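Long-range contacts in exopolygalacturonase (Yersinia enterocolitica, PDB 2UVF), which hydrolyses polygalacturonic acid, the backbone of pectin, probably from the chain end, as an exo-acting glycoside hydrolase of family 28: residues H97-D102 and N455-L460; N485-L490 and V527-S532; N536-I541 and T565-S570; V559-V564 and V580-L585. All blocks are in the same frame, centred on the assembly; numbering follows the deposited sequence.

Contact 1. Residues H97-D102 and N455-L460. With NI (nickel (II) ion), chain J.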
loop_
_atom_site.group_PDB
_atom_site.type_symbol
_atom_site.label_atom_id
_atom_site.label_comp_id
_atom_site.label_asym_id
_atom_site.label_seq_id
_atom_site.Cartn_x
_atom_site.Cartn_y
_atom_site.Cartn_z
ATOM N N HIS A 97 6.126 18.435 8.035
ATOM C CA HIS A 97 6.281 18.508 9.468
ATOM C C HIS A 97 7.380 17.562 9.934
ATOM O O HIS A 97 8.087 17.842 10.911
ATOM C CB HIS A 97 4.952 18.246 10.168
ATOM C CG HIS A 97 5.097 18.079 11.643
ATOM N ND1 HIS A 97 5.191 16.840 12.242
ATOM C CD2 HIS A 97 5.248 18.990 12.629
ATOM C CE1 HIS A 97 5.355 16.999 13.543
ATOM N NE2 HIS A 97 5.407 18.293 13.805
ATOM N N PHE A 98 7.566 16.474 9.191
ATOM C CA PHE A 98 8.589 15.472 9.517
ATOM C C PHE A 98 9.956 16.155 9.625
ATOM O O PHE A 98 10.737 15.832 10.489
ATOM C CB PHE A 98 8.582 14.360 8.463
ATOM C CG PHE A 98 9.666 13.330 8.634
ATOM C CD1 PHE A 98 9.440 12.177 9.397
ATOM C CD2 PHE A 98 10.905 13.485 7.995
ATOM C CE1 PHE A 98 10.429 11.216 9.535
ATOM C CE2 PHE A 98 11.893 12.523 8.137
ATOM C CZ PHE A 98 11.655 11.380 8.904
ATOM N N TYR A 99 10.231 17.107 8.734
ATOM C CA TYR A 99 11.509 17.808 8.752
ATOM C C TYR A 99 11.598 18.970 9.751
ATOM O O TYR A 99 12.703 19.455 9.980
ATOM C CB TYR A 99 11.874 18.288 7.353
ATOM C CG TYR A 99 11.980 17.171 6.344
ATOM C CD1 TYR A 99 13.129 16.382 6.260
ATOM C CD2 TYR A 99 10.934 16.901 5.470
ATOM C CE1 TYR A 99 13.228 15.368 5.325
ATOM C CE2 TYR A 99 11.021 15.873 4.549
ATOM C CZ TYR A 99 12.178 15.126 4.474
ATOM O OH TYR A 99 12.268 14.111 3.556
ATOM N N VAL A 100 10.469 19.407 10.339
ATOM C CA VAL A 100 10.450 20.482 11.354
ATOM C C VAL A 100 11.388 20.219 12.518
ATOM O O VAL A 100 11.965 21.151 13.077
ATOM C CB VAL A 100 9.058 20.698 11.891
ATOM N N ASN A 101 11.502 18.947 12.897
ATOM C CA ASN A 101 12.418 18.474 13.944
ATOM C C ASN A 101 13.893 18.450 13.510
ATOM O O ASN A 101 14.797 18.446 14.354
ATOM C CB ASN A 101 12.004 17.054 14.378
ATOM C CG ASN A 101 11.076 17.050 15.585
ATOM O OD1 ASN A 101 10.799 15.993 16.153
ATOM N ND2 ASN A 101 10.600 18.239 15.995
ATOM N N ASP A 102 14.165 18.518 12.219
ATOM C CA ASP A 102 15.428 18.040 11.696
ATOM C C ASP A 102 16.468 19.144 11.588
ATOM O O ASP A 102 16.823 19.589 10.532
ATOM C CB ASP A 102 15.209 17.273 10.380
ATOM C CG ASP A 102 16.454 16.678 9.835
ATOM O OD1 ASP A 102 17.305 16.357 10.585
ATOM O OD2 ASP A 102 16.605 16.547 8.658
ATOM N N ASN A 455 11.163 8.313 -2.204
ATOM C CA ASN A 455 10.675 9.658 -1.888
ATOM C C ASN A 455 9.449 9.575 -0.983
ATOM O O ASN A 455 8.423 10.223 -1.229
ATOM C CB ASN A 455 10.435 10.500 -3.166
ATOM C CG ASN A 455 11.742 10.888 -3.889
ATOM O OD1 ASN A 455 12.003 10.476 -5.033
ATOM N ND2 ASN A 455 12.547 11.696 -3.236
ATOM N N ASN A 456 9.604 8.770 0.075
ATOM C CA ASN A 456 8.587 8.493 1.057
ATOM C C ASN A 456 9.149 8.905 2.414
ATOM O O ASN A 456 10.365 8.933 2.630
ATOM C CB ASN A 456 8.209 6.981 1.111
ATOM C CG ASN A 456 7.604 6.447 -0.186
ATOM O OD1 ASN A 456 6.459 6.732 -0.527
ATOM N ND2 ASN A 456 8.363 5.635 -0.894
ATOM N N VAL A 457 8.248 9.197 3.336
ATOM C CA VAL A 457 8.615 9.485 4.720
ATOM C C VAL A 457 7.895 8.489 5.649
ATOM O O VAL A 457 6.712 8.210 5.458
ATOM C CB VAL A 457 8.299 10.984 5.071
ATOM C CG1 VAL A 457 7.989 11.160 6.510
ATOM C CG2 VAL A 457 9.475 11.857 4.675
ATOM N N MET A 458 8.624 7.940 6.624
ATOM C CA MET A 458 8.044 7.016 7.604
ATOM C C MET A 458 8.270 7.543 9.018
ATOM O O MET A 458 9.403 7.845 9.395
ATOM C CB MET A 458 8.680 5.629 7.496
ATOM C CG MET A 458 8.445 4.902 6.207
ATOM S SD MET A 458 9.375 5.572 4.811
ATOM C CE MET A 458 9.058 4.247 3.666
ATOM N N TYR A 459 7.191 7.640 9.787
ATOM C CA TYR A 459 7.263 8.092 11.169
ATOM C C TYR A 459 6.453 7.155 12.047
ATOM O O TYR A 459 5.260 7.051 11.860
ATOM C CB TYR A 459 6.746 9.545 11.268
ATOM C CG TYR A 459 6.686 10.059 12.680
ATOM C CD1 TYR A 459 7.838 10.157 13.461
ATOM C CD2 TYR A 459 5.479 10.445 13.245
ATOM C CE1 TYR A 459 7.773 10.617 14.796
ATOM C CE2 TYR A 459 5.404 10.921 14.558
ATOM C CZ TYR A 459 6.547 11.005 15.316
ATOM O OH TYR A 459 6.454 11.445 16.614
ATOM N N LEU A 460 7.120 6.451 12.967
ATOM C CA LEU A 460 6.518 5.519 13.967
ATOM C C LEU A 460 6.161 4.130 13.432
ATOM O O LEU A 460 5.683 3.250 14.191
ATOM C CB LEU A 460 5.302 6.116 14.714
ATOM C CG LEU A 460 5.490 7.405 15.524
ATOM C CD1 LEU A 460 4.123 7.878 16.015
ATOM C CD2 LEU A 460 6.464 7.266 16.671
HETATM NI NI NI J . 5.658 19.204 15.699
HETATM O O HOH W 1 4.043 17.936 16.637
HETATM O O HOH W 2 7.464 17.797 15.968
#
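Phe98, on helix 92-100, packs onto Val457 of strand 457-459, and the fit between these two side chains carries most of the contact. Its CG stands anti to the backbone N (chi1 175°), which sends the ring down toward the strand with one face turned to the valine. Val457 CG1, itself anti to its own backbone N, rises against that face in a CH-pi contact, 3.7 Å from the centroid of the Phe98 ring and 26° off the ring normal. The methyl sits toward the rim, so that Phe98 CD1 is its closest neighbour, 3.4 Å from Val457 CG1. The second branch, Val457 CG2, reaches the tip of Tyr99, 3.8 Å from its OH. Here helix 92-100, in the fibronectin type III region, lies against the outside of the parallel beta-helix that forms the family 28 domain, and strand 457-459 supplies one rung of that wall. Further along the rung, Tyr459 CB comes to the edge of the Phe98 ring, 4.2 Å from CD1, while Met458 turns its side chain to the other side of the strand. Tyr99 has CG beside the backbone N (chi1 -59°), and its ring receives Phe98 CD2 over its centre. The Tyr99 hydroxyl is held by the backbone of His108 and Ile110, and Ala486 and Arg488 of the next rung also touch Phe98. His97, next to Phe98, stays clear of Val457 and binds a nickel ion through NE2 at 2.1 Å, with two waters also on the metal.

Contact 2. Residues N485-L490 and V527-S532; sequences NAMRDL and VTVDNS. With SO4 (sulfate ion), chain E.
Three backbone bonds across the pair are firm: Met487 N gives its hydrogen to Thr528 O, nearly along the C=O axis at 2.9 Å, Met487 O receives Asp530 N at 3.0 Å, and Asp489 N reaches Asp530 O at 2.9 Å. The bonds from Thr528 N and Leu490 N are weak. On the face of Met487 and Val529, the methionine chain bends at chi3 (-85°) so that CE touches Val529 CG2 at 3.6 Å and also meets Val527 CG1. Leu490 crosses Val529 at about a right angle. The other face carries Ala486 and Thr528, then the charged pair Arg488 and Asp530. These last two run side by side, but NE and OD2 are 4.1 Å apart, short of a salt bridge; Arg488 NH2 instead donates to O1 and O3 of a sulfate, probably from the crystallisation liquor. In the next shell, Gln107 and His108 of the N-terminal domain hold Thr528 OG1, Gln107 NE2 also bonds Met487 O, and Asn562 bonds Asp530 OD1. Asp489, with positive phi (62°), turns the chain at a corner. In-register parallel strands with like positions stacked rung upon rung are the hallmark of the parallel beta-helix of family 28 enzymes.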
loop_
_atom_site.group_PDB
_atom_site.type_symbol
_atom_site.label_atom_id
_atom_site.label_comp_id
_atom_site.label_asym_id
_atom_site.label_seq_id
_atom_site.Cartn_x
_atom_site.Cartn_y
_atom_site.Cartn_z
ATOM N N ASN A 485 14.368 7.666 0.876
ATOM C CA ASN A 485 13.334 7.622 1.904
ATOM C C ASN A 485 13.919 8.107 3.199
ATOM O O ASN A 485 15.065 7.788 3.521
ATOM C CB ASN A 485 12.840 6.182 2.116
ATOM C CG ASN A 485 12.163 5.614 0.903
ATOM O OD1 ASN A 485 12.419 4.475 0.506
ATOM N ND2 ASN A 485 11.300 6.385 0.303
ATOM N N ALA A 486 13.111 8.840 3.964
ATOM C CA ALA A 486 13.515 9.292 5.282
ATOM C C ALA A 486 12.628 8.714 6.362
ATOM O O ALA A 486 11.415 8.665 6.218
ATOM C CB ALA A 486 13.541 10.829 5.352
ATOM N N MET A 487 13.238 8.302 7.471
ATOM C CA MET A 487 12.496 7.586 8.497
ATOM C C MET A 487 12.872 8.012 9.906
ATOM O O MET A 487 14.026 8.314 10.176
ATOM C CB MET A 487 12.689 6.081 8.337
ATOM C CG MET A 487 12.630 5.593 6.882
ATOM S SD MET A 487 12.271 3.824 6.730
ATOM C CE MET A 487 13.838 3.033 6.886
ATOM N N ARG A 488 11.887 8.044 10.799
ATOM C CA ARG A 488 12.126 8.545 12.157
ATOM C C ARG A 488 11.303 7.749 13.157
ATOM O O ARG A 488 10.115 7.524 12.947
ATOM C CB ARG A 488 11.813 10.054 12.247
ATOM C CG ARG A 488 11.722 10.620 13.652
ATOM C CD ARG A 488 11.874 12.126 13.722
ATOM N NE ARG A 488 12.588 12.464 14.966
ATOM C CZ ARG A 488 11.995 12.936 16.061
ATOM N NH1 ARG A 488 10.687 13.175 16.052
ATOM N NH2 ARG A 488 12.699 13.175 17.158
ATOM N N ASP A 489 11.937 7.325 14.244
ATOM C CA ASP A 489 11.230 6.658 15.332
ATOM C C ASP A 489 10.568 5.344 14.896
ATOM O O ASP A 489 9.473 5.010 15.347
ATOM C CB ASP A 489 10.202 7.601 15.971
ATOM C CG ASP A 489 10.839 8.749 16.730
ATOM O OD1 ASP A 489 12.041 8.712 17.007
ATOM O OD2 ASP A 489 10.130 9.698 17.080
ATOM N N LEU A 490 11.259 4.580 14.053
ATOM C CA LEU A 490 10.802 3.256 13.691
ATOM C C LEU A 490 10.651 2.439 14.956
ATOM O O LEU A 490 11.441 2.593 15.876
ATOM C CB LEU A 490 11.776 2.589 12.720
ATOM C CG LEU A 490 11.862 3.151 11.302
ATOM C CD1 LEU A 490 12.802 2.287 10.507
ATOM C CD2 LEU A 490 10.477 3.222 10.649
ATOM N N VAL A 527 19.184 6.465 2.264
ATOM C CA VAL A 527 18.161 6.253 3.291
ATOM C C VAL A 527 18.732 6.678 4.640
ATOM O O VAL A 527 19.839 6.303 5.003
ATOM C CB VAL A 527 17.680 4.762 3.351
ATOM C CG1 VAL A 527 16.946 4.442 4.674
ATOM C CG2 VAL A 527 16.824 4.404 2.129
ATOM N N THR A 528 17.961 7.474 5.365
ATOM C CA THR A 528 18.347 7.958 6.674
ATOM C C THR A 528 17.286 7.522 7.670
ATOM O O THR A 528 16.091 7.648 7.404
ATOM C CB THR A 528 18.464 9.492 6.679
ATOM O OG1 THR A 528 17.277 10.052 6.082
ATOM C CG2 THR A 528 19.689 9.936 5.878
ATOM N N VAL A 529 17.728 6.979 8.790
ATOM C CA VAL A 529 16.857 6.687 9.905
ATOM C C VAL A 529 17.408 7.381 11.140
ATOM O O VAL A 529 18.576 7.198 11.487
ATOM C CB VAL A 529 16.778 5.160 10.243
ATOM C CG1 VAL A 529 15.793 4.916 11.399
ATOM C CG2 VAL A 529 16.406 4.331 9.036
ATOM N N ASP A 530 16.551 8.157 11.799
ATOM C CA ASP A 530 16.834 8.671 13.135
ATOM C C ASP A 530 15.935 7.968 14.145
ATOM O O ASP A 530 14.724 8.169 14.147
ATOM C CB ASP A 530 16.615 10.177 13.199
ATOM C CG ASP A 530 17.043 10.788 14.535
ATOM O OD1 ASP A 530 17.739 10.149 15.362
ATOM O OD2 ASP A 530 16.665 11.944 14.757
ATOM N N ASN A 531 16.556 7.153 14.995
ATOM C CA ASN A 531 15.892 6.427 16.072
ATOM C C ASN A 531 15.133 5.203 15.607
ATOM O O ASN A 531 14.328 5.256 14.666
ATOM C CB ASN A 531 14.956 7.327 16.895
ATOM C CG ASN A 531 15.663 8.538 17.481
ATOM O OD1 ASN A 531 15.081 9.622 17.569
ATOM N ND2 ASN A 531 16.908 8.358 17.889
ATOM N N SER A 532 15.423 4.098 16.275
ATOM C CA SER A 532 14.659 2.872 16.160
ATOM C C SER A 532 14.573 2.431 17.613
ATOM O O SER A 532 15.611 2.185 18.246
ATOM C CB SER A 532 15.413 1.844 15.342
ATOM O OG SER A 532 14.538 1.060 14.546
HETATM S S SO4 E . 16.327 13.489 17.823
HETATM O O1 SO4 E . 15.497 14.185 16.829
HETATM O O2 SO4 E . 16.704 14.451 18.863
HETATM O O3 SO4 E . 15.564 12.394 18.433
HETATM O O4 SO4 E . 17.543 12.968 17.187
#

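Contact 3. Residues N536-I541 and T565-S570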
loop_
_atom_site.group_PDB
_atom_site.type_symbol
_atom_site.label_atom_id
_atom_site.label_comp_id
_atom_site.label_asym_id
_atom_site.label_seq_id
_atom_site.Cartn_x
_atom_site.Cartn_y
_atom_site.Cartn_z
ATOM N N ASN A 536 15.344 -5.536 18.300
ATOM C CA ASN A 536 15.916 -6.460 17.337
ATOM C C ASN A 536 16.860 -5.687 16.413
ATOM O O ASN A 536 16.901 -4.457 16.477
ATOM C CB ASN A 536 14.840 -7.282 16.599
ATOM C CG ASN A 536 14.591 -8.663 17.250
ATOM O OD1 ASN A 536 14.580 -8.794 18.485
ATOM N ND2 ASN A 536 14.396 -9.693 16.411
ATOM N N PRO A 537 17.640 -6.402 15.577
ATOM C CA PRO A 537 18.701 -5.744 14.837
ATOM C C PRO A 537 18.164 -4.700 13.869
ATOM O O PRO A 537 17.113 -4.912 13.278
ATOM C CB PRO A 537 19.354 -6.900 14.072
ATOM C CG PRO A 537 18.960 -8.143 14.842
ATOM C CD PRO A 537 17.583 -7.847 15.271
ATOM N N SER A 538 18.892 -3.596 13.712
ATOM C CA SER A 538 18.497 -2.531 12.789
ATOM C C SER A 538 18.353 -3.043 11.361
ATOM O O SER A 538 17.353 -2.773 10.702
ATOM C CB SER A 538 19.475 -1.336 12.854
ATOM O OG SER A 538 20.814 -1.700 12.542
ATOM N N ILE A 539 19.366 -3.759 10.885
ATOM C CA ILE A 539 19.318 -4.453 9.610
ATOM C C ILE A 539 19.433 -5.943 9.968
ATOM O O ILE A 539 20.342 -6.350 10.699
ATOM C CB ILE A 539 20.426 -3.972 8.624
ATOM C CG1 ILE A 539 20.261 -2.477 8.303
ATOM C CG2 ILE A 539 20.398 -4.796 7.333
ATOM C CD1 ILE A 539 21.322 -1.871 7.338
ATOM N N GLU A 540 18.468 -6.738 9.520
ATOM C CA GLU A 540 18.430 -8.134 9.889
ATOM C C GLU A 540 18.098 -9.016 8.718
ATOM O O GLU A 540 16.991 -8.991 8.185
ATOM C CB GLU A 540 17.463 -8.403 11.040
ATOM C CG GLU A 540 17.397 -9.873 11.397
ATOM C CD GLU A 540 16.456 -10.170 12.526
ATOM O OE1 GLU A 540 15.490 -9.400 12.707
ATOM O OE2 GLU A 540 16.684 -11.181 13.236
ATOM N N ILE A 541 19.093 -9.804 8.339
ATOM C CA ILE A 541 19.009 -10.742 7.238
ATOM C C ILE A 541 19.221 -12.120 7.871
ATOM O O ILE A 541 20.154 -12.310 8.654
ATOM C CB ILE A 541 20.073 -10.383 6.149
ATOM C CG1 ILE A 541 19.729 -9.022 5.499
ATOM C CG2 ILE A 541 20.182 -11.467 5.104
ATOM C CD1 ILE A 541 20.903 -8.251 4.926
ATOM N N THR A 565 19.985 -0.114 17.075
ATOM C CA THR A 565 20.742 -1.278 17.536
ATOM C C THR A 565 21.671 -1.779 16.421
ATOM O O THR A 565 21.465 -1.452 15.215
ATOM C CB THR A 565 19.816 -2.430 17.943
ATOM O OG1 THR A 565 19.115 -2.889 16.791
ATOM C CG2 THR A 565 18.842 -1.996 18.973
ATOM N N PRO A 566 22.714 -2.553 16.805
ATOM C CA PRO A 566 23.586 -3.197 15.817
ATOM C C PRO A 566 22.851 -4.154 14.859
ATOM O O PRO A 566 21.766 -4.632 15.180
ATOM C CB PRO A 566 24.582 -3.971 16.700
ATOM C CG PRO A 566 24.600 -3.219 18.002
ATOM C CD PRO A 566 23.170 -2.802 18.187
ATOM N N THR A 567 23.466 -4.432 13.704
ATOM C CA THR A 567 22.923 -5.318 12.683
ATOM C C THR A 567 23.078 -6.797 13.064
ATOM O O THR A 567 23.897 -7.131 13.914
ATOM C CB THR A 567 23.656 -5.135 11.331
ATOM O OG1 THR A 567 25.034 -5.523 11.474
ATOM C CG2 THR A 567 23.555 -3.677 10.814
ATOM N N ALA A 568 22.296 -7.662 12.413
ATOM C CA ALA A 568 22.445 -9.124 12.480
ATOM C C ALA A 568 22.180 -9.671 11.096
ATOM O O ALA A 568 21.047 -9.682 10.614
ATOM C CB ALA A 568 21.494 -9.759 13.516
ATOM N N ILE A 569 23.251 -10.095 10.440
ATOM C CA ILE A 569 23.194 -10.469 9.046
ATOM C C ILE A 569 23.747 -11.892 8.901
ATOM O O ILE A 569 24.951 -12.120 9.058
ATOM C CB ILE A 569 23.945 -9.409 8.170
ATOM C CG1 ILE A 569 23.237 -8.036 8.294
ATOM C CG2 ILE A 569 24.081 -9.881 6.703
ATOM C CD1 ILE A 569 24.089 -6.829 7.976
ATOM N N SER A 570 22.856 -12.822 8.659
ATOM C CA SER A 570 23.284 -14.133 8.298
ATOM C C SER A 570 22.735 -14.748 7.058
ATOM O O SER A 570 21.626 -14.529 6.638
ATOM C CB SER A 570 23.314 -15.086 9.466
ATOM O OG SER A 570 22.051 -15.598 9.750
#
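Tight packing runs from Pro537 to the isoleucines, while the looser part of the contact lies around Asn536, Thr565 and Pro566. Three backbone bonds set the register, those from Ala568 N and Ser570 N nearly straight: Ala568 N to Ile539 O at 2.9 Å, nearly along the C=O axis, Ile541 N to Ala568 O at 3.0 Å, and Ser570 N to Ile541 O at 2.8 Å. Ile541 and Ile569 lie side by side and point the same way, each with CG1 beside its backbone N; Ile541 CD1 lies 4.0 Å from Ile569 CG2 on the buried side of the sheet. Ile539 CB packs against Thr567 CG2. Tightest of all is Pro537 CG against Ala568 CB, 3.3 Å apart and closer than usual van der Waals contact. Toward Asn536, two hydroxyl bonds and a weak bond from Ser538 N to Pro566 O take over from strand pairing. Thr565 OG1 donates to Asn536 O at 2.7 Å from above the carbonyl plane, and Ser538 OG, in the crowded position between its backbone N and carbonyl carbon (chi1 59°), donates in plane to Thr565 O at 2.8 Å. Asn536 is exposed, and its CB, like that of Pro566, points away from the other segment, whereas Glu540 OE1, from the face of Ala568, bonds Gln493. Strand 493-500 pairs with 539-542 on its other flank and strand 593-594 pairs with 568-573, so the two strands form consecutive rungs of the beta-helix, with Phe582 of strand 576-583 touching Ser538 and Thr567.

Contact 4. Residues V559-V564 and V580-L585; sequences VQLNNV and VTFTEL
The ring of Phe582 takes Val564 CG2 at its edge, 4.1 Å from CD2, and Leu561 CD1 obliquely, 3.6 Å from CE2. Leu561 and Phe582 lie side by side on one face of the sheet, both with CG beside the backbone N, which lays the ring along the leucine branch; Val564 meets the phenyl group at about a right angle. Trp591 packs edge-to-face with the same ring. In the amide of Asn562, OD1 accepts Thr583 OG1 at 2.8 Å, in the carbonyl plane and on a lone pair (C=O...donor angle 121°). The Asn562 amide and Glu584 carboxylate planes are nearly perpendicular (84°), and Glu584 CG brushes Asn562 OD1 at 3.3 Å. In the parallel beta-helix, 559-562 and 580-583 are neighbouring rungs of one wall, with residues of equal position stacked: Val559 on Val580, Gln560 on Thr581, Leu561 on Phe582 and Asn562 on Thr583. The backbone ladder is regular, with Leu561 N meeting Thr581 O at 2.9 Å and the N-H almost straight (172°). Asn563 N to Thr583 O closes it as both chains turn into loops. The outward row of Gln560 and Thr581 is bridged by a water that accepts from Gln560 NE2 at 2.8 Å, and the same NE2 also bonds Asn558 OD1. A second water donates to Leu561 O and, at 2.6 Å, to Thr583 O. Beyond the strand, Leu585 CD1 rests near Val564 O.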
loop_
_atom_site.group_PDB
_atom_site.type_symbol
_atom_site.label_atom_id
_atom_site.label_comp_id
_atom_site.label_asym_id
_atom_site.label_seq_id
_atom_site.Cartn_x
_atom_site.Cartn_y
_atom_site.Cartn_z
ATOM N N VAL A 559 23.760 5.193 3.458
ATOM C CA VAL A 559 22.665 5.109 4.436
ATOM C C VAL A 559 23.192 5.621 5.776
ATOM O O VAL A 559 24.310 5.304 6.146
ATOM C CB VAL A 559 22.152 3.625 4.567
ATOM C CG1 VAL A 559 21.193 3.436 5.751
ATOM C CG2 VAL A 559 21.519 3.129 3.259
ATOM N N GLN A 560 22.393 6.401 6.509
ATOM C CA GLN A 560 22.801 6.913 7.826
ATOM C C GLN A 560 21.784 6.525 8.891
ATOM O O GLN A 560 20.594 6.808 8.760
ATOM C CB GLN A 560 22.974 8.444 7.814
ATOM C CG GLN A 560 24.127 8.982 6.977
ATOM C CD GLN A 560 23.802 9.160 5.507
ATOM O OE1 GLN A 560 22.793 9.768 5.145
ATOM N NE2 GLN A 560 24.681 8.649 4.639
ATOM N N LEU A 561 22.271 5.904 9.954
ATOM C CA LEU A 561 21.433 5.362 10.993
ATOM C C LEU A 561 21.818 5.952 12.347
ATOM O O LEU A 561 22.916 5.682 12.866
ATOM C CB LEU A 561 21.552 3.826 11.024
ATOM C CG LEU A 561 21.143 3.049 9.779
ATOM C CD1 LEU A 561 21.302 1.574 9.954
ATOM C CD2 LEU A 561 19.733 3.344 9.494
ATOM N N ASN A 562 20.931 6.764 12.920
ATOM C CA ASN A 562 21.194 7.303 14.233
ATOM C C ASN A 562 20.320 6.656 15.297
ATOM O O ASN A 562 19.102 6.509 15.107
ATOM C CB ASN A 562 20.999 8.818 14.232
ATOM C CG ASN A 562 21.468 9.450 15.510
ATOM O OD1 ASN A 562 22.659 9.497 15.794
ATOM N ND2 ASN A 562 20.535 9.924 16.300
ATOM N N ASN A 563 20.956 6.274 16.406
ATOM C CA ASN A 563 20.274 5.708 17.560
ATOM C C ASN A 563 19.463 4.459 17.189
ATOM O O ASN A 563 18.241 4.397 17.372
ATOM C CB ASN A 563 19.418 6.767 18.271
ATOM C CG ASN A 563 18.684 6.214 19.482
ATOM O OD1 ASN A 563 17.539 6.572 19.731
ATOM N ND2 ASN A 563 19.334 5.331 20.228
ATOM N N VAL A 564 20.178 3.485 16.639
ATOM C CA VAL A 564 19.639 2.177 16.308
ATOM C C VAL A 564 20.536 1.084 16.949
ATOM O O VAL A 564 21.703 1.334 17.313
ATOM C CB VAL A 564 19.511 1.958 14.759
ATOM C CG1 VAL A 564 18.733 3.085 14.088
ATOM C CG2 VAL A 564 20.893 1.764 14.085
ATOM N N VAL A 580 27.598 3.190 4.946
ATOM C CA VAL A 580 26.569 3.052 5.963
ATOM C C VAL A 580 27.170 3.626 7.252
ATOM O O VAL A 580 28.100 3.048 7.817
ATOM C CB VAL A 580 26.144 1.570 6.165
ATOM C CG1 VAL A 580 24.963 1.470 7.153
ATOM C CG2 VAL A 580 25.806 0.907 4.845
ATOM N N THR A 581 26.645 4.766 7.705
ATOM C CA THR A 581 27.181 5.446 8.883
ATOM C C THR A 581 26.263 5.328 10.098
ATOM O O THR A 581 25.145 5.869 10.103
ATOM C CB THR A 581 27.509 6.964 8.584
ATOM O OG1 THR A 581 28.325 7.057 7.414
ATOM C CG2 THR A 581 28.247 7.632 9.759
ATOM N N PHE A 582 26.752 4.648 11.130
ATOM C CA PHE A 582 26.052 4.531 12.411
ATOM C C PHE A 582 26.606 5.566 13.381
ATOM O O PHE A 582 27.804 5.567 13.673
ATOM C CB PHE A 582 26.236 3.138 13.042
ATOM C CG PHE A 582 25.778 1.981 12.173
ATOM C CD1 PHE A 582 26.577 1.509 11.129
ATOM C CD2 PHE A 582 24.574 1.322 12.449
ATOM C CE1 PHE A 582 26.146 0.426 10.329
ATOM C CE2 PHE A 582 24.142 0.236 11.685
ATOM C CZ PHE A 582 24.921 -0.214 10.621
ATOM N N THR A 583 25.746 6.465 13.840
ATOM C CA THR A 583 26.056 7.379 14.949
ATOM C C THR A 583 25.118 7.017 16.088
ATOM O O THR A 583 24.081 6.439 15.838
ATOM C CB THR A 583 25.876 8.863 14.530
ATOM O OG1 THR A 583 24.638 9.016 13.814
ATOM C CG2 THR A 583 27.046 9.305 13.614
ATOM N N GLU A 584 25.484 7.330 17.331
ATOM C CA GLU A 584 24.701 6.936 18.526
ATOM C C GLU A 584 24.170 5.489 18.519
ATOM O O GLU A 584 23.056 5.221 18.972
ATOM C CB GLU A 584 23.542 7.909 18.813
ATOM C CG GLU A 584 23.927 9.370 18.853
ATOM C CD GLU A 584 24.680 9.749 20.101
ATOM O OE1 GLU A 584 24.735 8.947 21.048
ATOM O OE2 GLU A 584 25.192 10.872 20.149
ATOM N N LEU A 585 24.983 4.562 18.028
ATOM C CA LEU A 585 24.635 3.144 18.003
ATOM C C LEU A 585 24.269 2.649 19.402
ATOM O O LEU A 585 24.923 3.018 20.372
ATOM C CB LEU A 585 25.814 2.344 17.437
ATOM C CG LEU A 585 25.769 0.825 17.413
ATOM C CD1 LEU A 585 24.886 0.313 16.291
ATOM C CD2 LEU A 585 27.169 0.330 17.261
HETATM O O HOH W 3 27.081 7.323 5.123
HETATM O O HOH W 4 23.215 4.097 14.975
#

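Contacts 1 and 2 are the buried ones, and contacts 3 and 4 are partly exposed. Strand 448-459 of contact 1, then contacts 2 and 4, follow one another in the same wall of the beta-helix, where strands 518-532 and 551-562 are neighbours and contact 2 joins contact 4 through probable backbone bonds at Asn531 and Val529. Contact 3 belongs to another part of the coil and meets contact 4 through packing, where Leu585 approaches Thr565 and Pro566. Contact 1 differs in kind: it joins helix 92-100 to the wall through an aromatic-aliphatic fit, whereas the other three pair parallel strands through backbone ladders. It reaches contact 2 at Arg488 and Ala486.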